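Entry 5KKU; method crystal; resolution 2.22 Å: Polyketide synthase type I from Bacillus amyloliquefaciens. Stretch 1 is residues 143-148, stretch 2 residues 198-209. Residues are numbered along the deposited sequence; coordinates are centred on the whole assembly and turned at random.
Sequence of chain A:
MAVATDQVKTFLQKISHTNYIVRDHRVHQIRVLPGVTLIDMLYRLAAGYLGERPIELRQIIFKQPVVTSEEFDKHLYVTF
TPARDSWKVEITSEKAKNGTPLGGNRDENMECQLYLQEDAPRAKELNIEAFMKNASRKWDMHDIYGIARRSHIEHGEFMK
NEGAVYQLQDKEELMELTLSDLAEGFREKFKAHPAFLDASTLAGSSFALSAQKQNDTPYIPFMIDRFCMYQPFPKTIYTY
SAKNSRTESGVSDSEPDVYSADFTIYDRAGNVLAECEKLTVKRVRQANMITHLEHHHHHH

Stretch 1 143-148: DIYGIA
Stretch 2 (198-209) DASTLAGSSFAL

The contact rests on van der Waals packing, mostly between apolar groups; no hydrogen bond crosses between the stretches, and about 349 Å² of surface, both sides summed, is buried. Residues 143-145 have helical backbone angles and lead into a helix that includes 146-148, with Gly-146 N hydrogen-bonded to Asp-143 O (2.9 Å) and Ile-147 N to Ile-144 O (3.2 Å). The second stretch continues a helix that includes 198-200; a type I turn runs from Ser-200 to Ala-203 and type II turns from Leu-202 to Ser-205 and Ser-206 to Leu-209. The backbones come nearest at Ile-144 and Ser-205, whose CA atoms lie 7.0 Å apart.

Aliphatic packing centres on Ile-144 (chi1 m, chi2 m). Its branched side chain spreads over several partners: Ile-144 CG2 lies 4.4 Å from Leu-202 CD1 and Ile-144 CD1 lies 3.7 Å from Leu-209 CD2; both atoms also approach Ser-205 CB, at 4.2 and 4.3 Å respectively. One turn on, Ile-147 (m, t) points toward the second stretch, its CD1 4.4 Å from Leu-209 CD1. Leu-202 (m, t) and Leu-209 (t, p) both point toward the first stretch and supply the answering methyl groups.

The ring of Tyr-145 (chi1 -81°, chi2 -68°) meets its neighbours obliquely. Tyr-145 CE1 is 3.9 Å from Leu-202 CD1, and Tyr-145 OH is 3.4 Å from Ala-199 CB, where the small alanine side chain sits against the tyrosine hydroxyl. The hydroxyl is hydrogen-bonded elsewhere in the structure.

Side-chain hydrogen bonds within the second stretch accompany its turns. Ser-205 (m) points its CB toward the first stretch, yet its OG donates to Leu-202 O at 2.7 Å, satisfying the hydroxyl within the turn. Thr-201 (p) likewise donates from OG1 to Asp-198 O (2.8 Å). Gly-204, at phi/psi 92/0, suits the type II turn because a CB there would jam against the preceding carbonyl oxygen.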

# COMPACT_ATOMS: atom_id res chain seq x y z
N ASP A 143 2.64 15.99 9.94
CA ASP A 143 1.49 16.80 9.56
C ASP A 143 0.74 16.19 8.41
O ASP A 143 -0.44 16.30 8.32
CB ASP A 143 1.84 18.27 9.29
CG ASP A 143 2.53 18.94 10.45
OD1 ASP A 143 1.96 19.23 11.48
OD2 ASP A 143 3.70 19.24 10.32
N ILE A 144 1.46 15.57 7.51
CA ILE A 144 0.85 14.80 6.45
C ILE A 144 -0.04 13.70 7.02
O ILE A 144 -1.12 13.52 6.61
CB ILE A 144 1.90 14.23 5.49
CG1 ILE A 144 2.72 15.33 4.84
CG2 ILE A 144 1.27 13.29 4.49
CD1 ILE A 144 2.03 16.08 3.78
N TYR A 145 0.42 13.01 8.04
CA TYR A 145 -0.36 11.99 8.70
C TYR A 145 -1.61 12.60 9.41
O TYR A 145 -2.54 11.93 9.74
CB TYR A 145 0.51 11.22 9.70
CG TYR A 145 1.37 10.13 9.11
CD1 TYR A 145 0.82 8.99 8.58
CD2 TYR A 145 2.72 10.26 9.06
CE1 TYR A 145 1.58 8.01 8.04
CE2 TYR A 145 3.48 9.28 8.52
CZ TYR A 145 2.90 8.17 8.02
OH TYR A 145 3.63 7.19 7.48
N GLY A 146 -1.59 13.91 9.61
CA GLY A 146 -2.67 14.61 10.24
C GLY A 146 -3.94 14.41 9.50
O GLY A 146 -4.98 14.50 10.04
N ILE A 147 -3.83 14.12 8.24
CA ILE A 147 -4.97 13.87 7.42
C ILE A 147 -5.63 12.54 7.80
O ILE A 147 -6.82 12.44 7.86
CB ILE A 147 -4.60 13.98 5.95
CG1 ILE A 147 -4.22 15.42 5.66
CG2 ILE A 147 -5.78 13.60 5.10
CD1 ILE A 147 -3.32 15.63 4.47
N ALA A 148 -4.82 11.54 8.08
CA ALA A 148 -5.31 10.28 8.47
C ALA A 148 -5.88 10.37 9.87
O ALA A 148 -6.90 9.79 10.13
CB ALA A 148 -4.23 9.24 8.36
N ASP A 198 2.30 1.66 2.53
CA ASP A 198 1.23 2.47 3.09
C ASP A 198 1.50 3.96 3.03
O ASP A 198 0.73 4.67 2.51
CB ASP A 198 0.97 2.02 4.51
CG ASP A 198 -0.18 2.69 5.15
OD1 ASP A 198 -1.32 2.51 4.75
OD2 ASP A 198 0.03 3.41 6.08
N ALA A 199 2.61 4.40 3.57
CA ALA A 199 2.98 5.79 3.53
C ALA A 199 3.11 6.35 2.13
O ALA A 199 2.83 7.49 1.93
CB ALA A 199 4.24 6.06 4.30
N SER A 200 3.52 5.53 1.20
CA SER A 200 3.66 5.95 -0.16
C SER A 200 2.35 6.22 -0.87
O SER A 200 2.31 6.97 -1.77
CB SER A 200 4.48 4.96 -0.95
OG SER A 200 5.75 4.90 -0.46
N THR A 201 1.28 5.56 -0.43
CA THR A 201 -0.03 5.85 -0.94
C THR A 201 -0.53 7.23 -0.59
O THR A 201 -1.52 7.63 -1.08
CB THR A 201 -1.12 4.86 -0.54
OG1 THR A 201 -1.51 5.06 0.80
CG2 THR A 201 -0.72 3.52 -0.75
N LEU A 202 0.22 7.93 0.22
CA LEU A 202 -0.07 9.27 0.60
C LEU A 202 0.54 10.27 -0.34
O LEU A 202 0.45 11.41 -0.11
CB LEU A 202 0.44 9.52 2.00
CG LEU A 202 -0.29 8.79 3.11
CD1 LEU A 202 0.32 9.03 4.46
CD2 LEU A 202 -1.73 9.22 3.15
N ALA A 203 1.16 9.81 -1.40
CA ALA A 203 1.69 10.69 -2.43
C ALA A 203 0.70 11.70 -3.01
O ALA A 203 -0.41 11.38 -3.32
CB ALA A 203 2.33 9.90 -3.54
N GLY A 204 1.13 12.92 -3.11
CA GLY A 204 0.32 13.97 -3.66
C GLY A 204 -0.47 14.70 -2.63
O GLY A 204 -1.18 15.57 -2.96
N SER A 205 -0.34 14.32 -1.37
CA SER A 205 -1.06 15.00 -0.32
C SER A 205 -0.74 16.49 -0.22
O SER A 205 -1.58 17.28 0.13
CB SER A 205 -0.81 14.34 1.01
OG SER A 205 -1.34 13.05 1.04
N SER A 206 0.47 16.88 -0.50
CA SER A 206 0.82 18.26 -0.45
C SER A 206 0.10 19.01 -1.56
O SER A 206 -0.18 20.15 -1.46
CB SER A 206 2.32 18.38 -0.58
OG SER A 206 2.72 18.45 -1.92
N PHE A 207 -0.15 18.38 -2.67
CA PHE A 207 -0.92 19.06 -3.68
C PHE A 207 -2.30 19.10 -3.11
O PHE A 207 -2.85 18.07 -2.83
CB PHE A 207 -0.98 18.27 -4.95
CG PHE A 207 0.33 17.97 -5.56
CD1 PHE A 207 1.28 18.95 -5.71
CD2 PHE A 207 0.60 16.73 -6.01
CE1 PHE A 207 2.46 18.67 -6.30
CE2 PHE A 207 1.78 16.45 -6.59
CZ PHE A 207 2.72 17.42 -6.72
N ALA A 208 -2.88 20.28 -2.97
CA ALA A 208 -4.07 20.44 -2.16
C ALA A 208 -4.27 20.64 -0.72
O ALA A 208 -5.33 20.41 -0.23
CB ALA A 208 -5.15 19.46 -2.57
N LEU A 209 -3.19 20.73 0.05
CA LEU A 209 -2.87 21.05 1.46
C LEU A 209 -2.20 22.44 1.46
O LEU A 209 -1.42 22.75 0.59
CB LEU A 209 -1.85 19.98 1.82
CG LEU A 209 -1.25 20.08 3.22
CD1 LEU A 209 -2.29 19.91 4.29
CD2 LEU A 209 -0.08 19.15 3.44